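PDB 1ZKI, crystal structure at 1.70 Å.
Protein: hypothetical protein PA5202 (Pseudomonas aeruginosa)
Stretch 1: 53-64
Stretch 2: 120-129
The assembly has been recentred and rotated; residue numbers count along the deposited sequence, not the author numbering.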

ATOM      1  N   ALA A  53      -1.899   6.421 -17.265  1.00 11.02           N
ATOM      2  CA  ALA A  53      -3.342   6.667 -17.103  1.00 11.70           C
ATOM      3  C   ALA A  53      -3.847   6.040 -15.813  1.00 11.77           C
ATOM      4  O   ALA A  53      -4.626   6.647 -15.068  1.00 11.71           O
ATOM      5  N   LEU A  54      -3.372   4.833 -15.534  1.00 11.31           N
ATOM      6  CA  LEU A  54      -3.704   4.177 -14.266  1.00 12.12           C
ATOM      7  C   LEU A  54      -3.196   4.976 -13.062  1.00 11.76           C
ATOM      8  O   LEU A  54      -3.925   5.138 -12.071  1.00 11.50           O
ATOM      9  N   PHE A  55      -1.969   5.482 -13.137  1.00 12.10           N
ATOM     10  CA  PHE A  55      -1.464   6.294 -12.048  1.00 11.81           C
ATOM     11  C   PHE A  55      -2.284   7.580 -11.894  1.00 11.74           C
ATOM     12  O   PHE A  55      -2.574   7.992 -10.776  1.00 12.69           O
ATOM     13  N   SER A  56      -2.641   8.216 -13.010  1.00 11.63           N
ATOM     14  CA  SER A  56      -3.418   9.459 -12.980  1.00 11.37           C
ATOM     15  C   SER A  56      -4.751   9.210 -12.280  1.00 11.72           C
ATOM     16  O   SER A  56      -5.159   9.969 -11.418  1.00 11.57           O
ATOM     17  N   LEU A  57      -5.402   8.111 -12.639  1.00 11.15           N
ATOM     18  CA  LEU A  57      -6.608   7.690 -11.957  1.00 11.80           C
ATOM     19  C   LEU A  57      -6.369   7.573 -10.451  1.00 12.57           C
ATOM     20  O   LEU A  57      -7.132   8.152  -9.642  1.00 12.12           O
HETATM   21  N   MSE A  58      -5.304   6.868 -10.066  1.00 13.75           N
HETATM   22  CA  MSE A  58      -5.014   6.688  -8.653  1.00 15.44           C
HETATM   23  C   MSE A  58      -4.763   8.019  -7.925  1.00 14.54           C
HETATM   24  O   MSE A  58      -5.332   8.265  -6.870  1.00 13.75           O
ATOM     25  N   ASP A  59      -3.923   8.872  -8.503  1.00 13.60           N
ATOM     26  CA  ASP A  59      -3.595  10.160  -7.868  1.00 14.11           C
ATOM     27  C   ASP A  59      -4.865  11.007  -7.652  1.00 13.88           C
ATOM     28  O   ASP A  59      -5.074  11.604  -6.577  1.00 14.15           O
ATOM     29  N   VAL A  60      -5.730  11.048  -8.664  1.00 12.70           N
ATOM     30  CA  VAL A  60      -6.972  11.807  -8.551  1.00 12.43           C
ATOM     31  C   VAL A  60      -7.891  11.250  -7.462  1.00 11.85           C
ATOM     32  O   VAL A  60      -8.442  12.012  -6.669  1.00 12.17           O
ATOM     33  N   THR A  61      -8.061   9.931  -7.442  1.00 10.99           N
ATOM     34  CA  THR A  61      -8.901   9.284  -6.428  1.00 10.75           C
ATOM     35  C   THR A  61      -8.356   9.535  -5.013  1.00 10.72           C
ATOM     36  O   THR A  61      -9.111   9.823  -4.092  1.00 10.18           O
HETATM   37  N   MSE A  62      -7.039   9.410  -4.850  1.00 11.37           N
HETATM   38  CA  MSE A  62      -6.403   9.706  -3.564  1.00 13.22           C
HETATM   39  C   MSE A  62      -6.629  11.160  -3.137  1.00 11.64           C
HETATM   40  O   MSE A  62      -6.924  11.412  -1.984  1.00 11.90           O
ATOM     41  N   GLY A  63      -6.517  12.110  -4.071  1.00 11.72           N
ATOM     42  CA  GLY A  63      -6.780  13.520  -3.758  1.00 11.59           C
ATOM     43  C   GLY A  63      -8.203  13.751  -3.258  1.00 11.89           C
ATOM     44  O   GLY A  63      -8.429  14.518  -2.314  1.00 12.28           O
ATOM     45  N   LEU A  64      -9.158  13.085  -3.906  1.00 11.25           N
ATOM     46  CA  LEU A  64     -10.568  13.186  -3.542  1.00 11.09           C
ATOM     47  C   LEU A  64     -10.844  12.548  -2.178  1.00 11.39           C
ATOM     48  O   LEU A  64     -11.631  13.065  -1.390  1.00 11.04           O
ATOM     49  N   LEU A 120      -7.716  -7.551  -9.788  1.00 13.75           N
ATOM     50  CA  LEU A 120      -6.870  -6.487  -9.240  1.00 13.06           C
ATOM     51  C   LEU A 120      -5.903  -6.017 -10.310  1.00 12.51           C
ATOM     52  O   LEU A 120      -5.095  -6.806 -10.825  1.00 13.75           O
ATOM     53  N   VAL A 121      -6.000  -4.739 -10.651  1.00 11.26           N
ATOM     54  CA  VAL A 121      -5.189  -4.164 -11.727  1.00 11.47           C
ATOM     55  C   VAL A 121      -3.950  -3.444 -11.187  1.00 11.75           C
ATOM     56  O   VAL A 121      -2.841  -3.589 -11.742  1.00 11.85           O
ATOM     57  N   ALA A 122      -4.131  -2.645 -10.139  1.00 11.61           N
ATOM     58  CA  ALA A 122      -2.985  -1.891  -9.569  1.00 11.30           C
ATOM     59  C   ALA A 122      -3.252  -1.585  -8.104  1.00 11.85           C
ATOM     60  O   ALA A 122      -4.394  -1.626  -7.653  1.00 11.59           O
ATOM     61  N   LYS A 123      -2.188  -1.312  -7.362  1.00 11.24           N
ATOM     62  CA  LYS A 123      -2.314  -1.008  -5.939  1.00 12.03           C
ATOM     63  C   LYS A 123      -1.262   0.045  -5.648  1.00 11.55           C
ATOM     64  O   LYS A 123      -0.157  -0.004  -6.206  1.00 11.20           O
ATOM     65  N   GLY A 124      -1.604   1.018  -4.809  1.00 10.68           N
ATOM     66  CA  GLY A 124      -0.599   2.035  -4.436  1.00 10.82           C
ATOM     67  C   GLY A 124      -0.803   2.663  -3.082  1.00 10.62           C
ATOM     68  O   GLY A 124      -1.824   2.426  -2.425  1.00 10.78           O
ATOM     69  N   GLN A 125       0.171   3.486  -2.699  1.00 10.36           N
ATOM     70  CA  GLN A 125       0.210   4.134  -1.397  1.00 11.20           C
ATOM     71  C   GLN A 125       0.943   5.436  -1.603  1.00 11.48           C
ATOM     72  O   GLN A 125       1.952   5.464  -2.305  1.00 11.46           O
ATOM     73  N   GLY A 126       0.432   6.509  -1.011  1.00 10.26           N
ATOM     74  CA  GLY A 126       1.062   7.836  -1.159  1.00 11.18           C
ATOM     75  C   GLY A 126       0.887   8.715   0.060  1.00 11.45           C
ATOM     76  O   GLY A 126       0.158   8.363   1.012  1.00 11.07           O
ATOM     77  N   THR A 127       1.536   9.874   0.013  1.00 10.73           N
ATOM     78  CA  THR A 127       1.583  10.784   1.141  1.00 11.38           C
ATOM     79  C   THR A 127       1.194  12.134   0.589  1.00 11.78           C
ATOM     80  O   THR A 127       1.710  12.564  -0.453  1.00 11.66           O
ATOM     81  N   PHE A 128       0.284  12.797   1.293  1.00 12.69           N
ATOM     82  CA  PHE A 128      -0.182  14.136   0.928  1.00 14.35           C
ATOM     83  C   PHE A 128       0.229  15.131   2.002  1.00 15.07           C
ATOM     84  O   PHE A 128       0.340  14.783   3.188  1.00 14.05           O
ATOM     85  N   ALA A 129       0.468  16.379   1.597  1.00 16.11           N
ATOM     86  CA  ALA A 129       0.789  17.424   2.557  1.00 17.70           C
ATOM     87  C   ALA A 129      -0.506  18.193   2.798  1.00 19.23           C
ATOM     88  O   ALA A 129      -1.199  18.569   1.845  1.00 18.67           O
TER

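Helix 53-64 lies across strand 120-129 with an axial closest approach of 9.9 Å and a 48° angle between their N-to-C directions. No hydrogen bond links the two, so the 408 Å² they bury is a matter of shape. Every fourth helix residue, Leu54, Met58 and Met62, directs its CA-to-CB bond toward the strand, and their CA atoms pair with those of Ala122, Gly124 and Gly126 at 7.7, 7.7 and 8.1 Å.

The hollow is clearest at Gly124, where an ideal CB would sit 2.3 Å from Met58 SE, a clash; at Gly126 an ideal CB would point toward the helix and lie 3.5 Å from Met62 SE. The bare backbone at Gly124 instead lets SE of Met58, a selenomethionine, settle 3.6 Å from Gly124 CA. Its chain runs t, t, m, and the final turn carries CE to 3.8 Å from Lys123 C and 4.3 Å from Ala122 CB. Met62, also selenomethionine, is m, t, t. Its CE reaches 3.6 Å from Gln125 N and 3.7 Å from both Gly124 C and Gly126 N, so this methyl lies against strand backbone rather than a side chain.

Bumps from the strand flank this hollow. Toward its start, Val121 (t) brings CG1 to 3.9 Å from CD1 of Leu54 (m, t). Toward its end, Phe128 (chi1 m) has the most area covered by the helix of any strand residue: its CE2 is 3.7 Å from Met62 CB and its CZ 3.7 Å from Gly63 N. The ring meets these neighbours obliquely. Gly63 N is already hydrogen-bonded to Asp59 O at 2.9 Å, within the helix. Asp59 points its CB sideways, yet its OD1 comes to 4.1 Å from Phe128 CZ; that oxygen finds its hydrogen bond elsewhere in the structure.

Lys123, Gln125 and Thr127 alternate away from the helix. Thr61 OG1 donates to Leu57 O at 2.8 Å, a bond internal to the helix.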

ATOM      1  CB  ALA A  53      -4.100   6.151 -18.299  1.00 11.24           C
ATOM      2  CB  LEU A  54      -3.146   2.764 -14.236  1.00 12.02           C
ATOM      3  CG  LEU A  54      -3.915   1.771 -15.115  1.00 13.05           C
ATOM      4  CD1 LEU A  54      -3.128   0.461 -15.376  1.00 13.67           C
ATOM      5  CD2 LEU A  54      -5.297   1.446 -14.532  1.00 14.22           C
ATOM      6  CB  PHE A  55       0.011   6.623 -12.245  1.00 11.50           C
ATOM      7  CG  PHE A  55       0.559   7.506 -11.175  1.00 12.23           C
ATOM      8  CD1 PHE A  55       1.188   6.950 -10.059  1.00 14.46           C
ATOM      9  CD2 PHE A  55       0.408   8.894 -11.264  1.00 13.62           C
ATOM     10  CE1 PHE A  55       1.689   7.769  -9.042  1.00 16.88           C
ATOM     11  CE2 PHE A  55       0.897   9.732 -10.260  1.00 14.94           C
ATOM     12  CZ  PHE A  55       1.548   9.171  -9.145  1.00 14.84           C
ATOM     13  CB  SER A  56      -3.637   9.986 -14.395  1.00 11.69           C
ATOM     14  OG  SER A  56      -2.391  10.341 -14.985  1.00 11.59           O
ATOM     15  CB  LEU A  57      -7.064   6.357 -12.533  1.00 11.99           C
ATOM     16  CG  LEU A  57      -8.126   5.606 -11.731  1.00 11.68           C
ATOM     17  CD1 LEU A  57      -9.438   6.409 -11.701  1.00 11.99           C
ATOM     18  CD2 LEU A  57      -8.318   4.230 -12.365  1.00 11.24           C
HETATM   19  CB  MSE A  58      -3.822   5.744  -8.455  1.00 15.31           C
HETATM   20  CG  MSE A  58      -3.556   5.472  -6.988  1.00 16.73           C
HETATM   21 SE   MSE A  58      -2.217   4.092  -6.852  1.00 25.80          SE
HETATM   22  CE  MSE A  58      -3.300   2.636  -7.587  1.00 18.24           C
ATOM     23  CB  ASP A  59      -2.563  10.912  -8.713  1.00 14.52           C
ATOM     24  CG  ASP A  59      -2.206  12.261  -8.117  1.00 19.49           C
ATOM     25  OD1 ASP A  59      -1.666  12.309  -6.989  1.00 22.47           O
ATOM     26  OD2 ASP A  59      -2.524  13.274  -8.748  1.00 26.56           O
ATOM     27  CB  VAL A  60      -7.682  11.928  -9.908  1.00 12.51           C
ATOM     28  CG1 VAL A  60      -9.109  12.457  -9.746  1.00 14.55           C
ATOM     29  CG2 VAL A  60      -6.842  12.858 -10.854  1.00 13.01           C
ATOM     30  CB  THR A  61      -9.025   7.761  -6.677  1.00 11.09           C
ATOM     31  OG1 THR A  61      -9.353   7.536  -8.055  1.00 10.76           O
ATOM     32  CG2 THR A  61     -10.150   7.178  -5.807  1.00 10.71           C
HETATM   33  CB  MSE A  62      -4.913   9.383  -3.616  1.00 11.62           C
HETATM   34  CG  MSE A  62      -4.612   7.905  -3.680  1.00 11.03           C
HETATM   35 SE   MSE A  62      -2.622   7.787  -3.853  1.00 23.81          SE
HETATM   36  CE  MSE A  62      -2.417   5.936  -3.291  1.00 15.59           C
ATOM     37  CB  LEU A  64     -11.429  12.561  -4.643  1.00 11.67           C
ATOM     38  CG  LEU A  64     -11.576  13.397  -5.927  1.00 12.12           C
ATOM     39  CD1 LEU A  64     -12.435  12.617  -6.946  1.00 13.22           C
ATOM     40  CD2 LEU A  64     -12.188  14.771  -5.631  1.00 13.42           C
ATOM     41  CB  LEU A 120      -6.111  -6.959  -7.993  1.00 13.30           C
ATOM     42  CG  LEU A 120      -5.215  -5.924  -7.315  1.00 14.34           C
ATOM     43  CD1 LEU A 120      -5.981  -4.703  -6.837  1.00 15.56           C
ATOM     44  CD2 LEU A 120      -4.446  -6.567  -6.133  1.00 14.65           C
ATOM     45  CB  VAL A 121      -6.041  -3.195 -12.596  1.00 11.98           C
ATOM     46  CG1 VAL A 121      -5.164  -2.379 -13.565  1.00 12.93           C
ATOM     47  CG2 VAL A 121      -7.112  -4.004 -13.372  1.00 12.36           C
ATOM     48  CB  ALA A 122      -2.746  -0.593 -10.355  1.00 11.40           C
ATOM     49  CB  LYS A 123      -2.031  -2.247  -5.086  1.00 12.88           C
ATOM     50  CG  LYS A 123      -2.191  -2.011  -3.569  1.00 15.72           C
ATOM     51  CD  LYS A 123      -3.673  -2.103  -3.177  1.00 20.70           C
ATOM     52  CE  LYS A 123      -4.044  -1.196  -1.999  1.00 25.04           C
ATOM     53  NZ  LYS A 123      -3.636  -1.720  -0.699  1.00 27.06           N
ATOM     54  CB  GLN A 125       1.002   3.244  -0.434  1.00 10.84           C
ATOM     55  CG  GLN A 125       1.053   3.702   0.999  1.00 12.10           C
ATOM     56  CD  GLN A 125       1.848   2.729   1.868  1.00 13.17           C
ATOM     57  OE1 GLN A 125       2.818   3.120   2.535  1.00 15.29           O
ATOM     58  NE2 GLN A 125       1.464   1.453   1.834  1.00 15.08           N
ATOM     59  CB  THR A 127       2.991  10.853   1.739  1.00 11.18           C
ATOM     60  OG1 THR A 127       3.525   9.529   1.854  1.00 12.18           O
ATOM     61  CG2 THR A 127       2.987  11.546   3.140  1.00 11.66           C
ATOM     62  CB  PHE A 128      -1.710  14.110   0.756  1.00 15.25           C
ATOM     63  CG  PHE A 128      -2.162  13.568  -0.571  1.00 16.66           C
ATOM     64  CD1 PHE A 128      -2.744  14.411  -1.508  1.00 18.94           C
ATOM     65  CD2 PHE A 128      -1.985  12.231  -0.902  1.00 17.86           C
ATOM     66  CE1 PHE A 128      -3.162  13.932  -2.745  1.00 19.18           C
ATOM     67  CE2 PHE A 128      -2.383  11.728  -2.151  1.00 19.15           C
ATOM     68  CZ  PHE A 128      -2.977  12.580  -3.076  1.00 18.79           C
ATOM     69  CB  ALA A 129       1.876  18.330   2.019  1.00 18.43           C
TER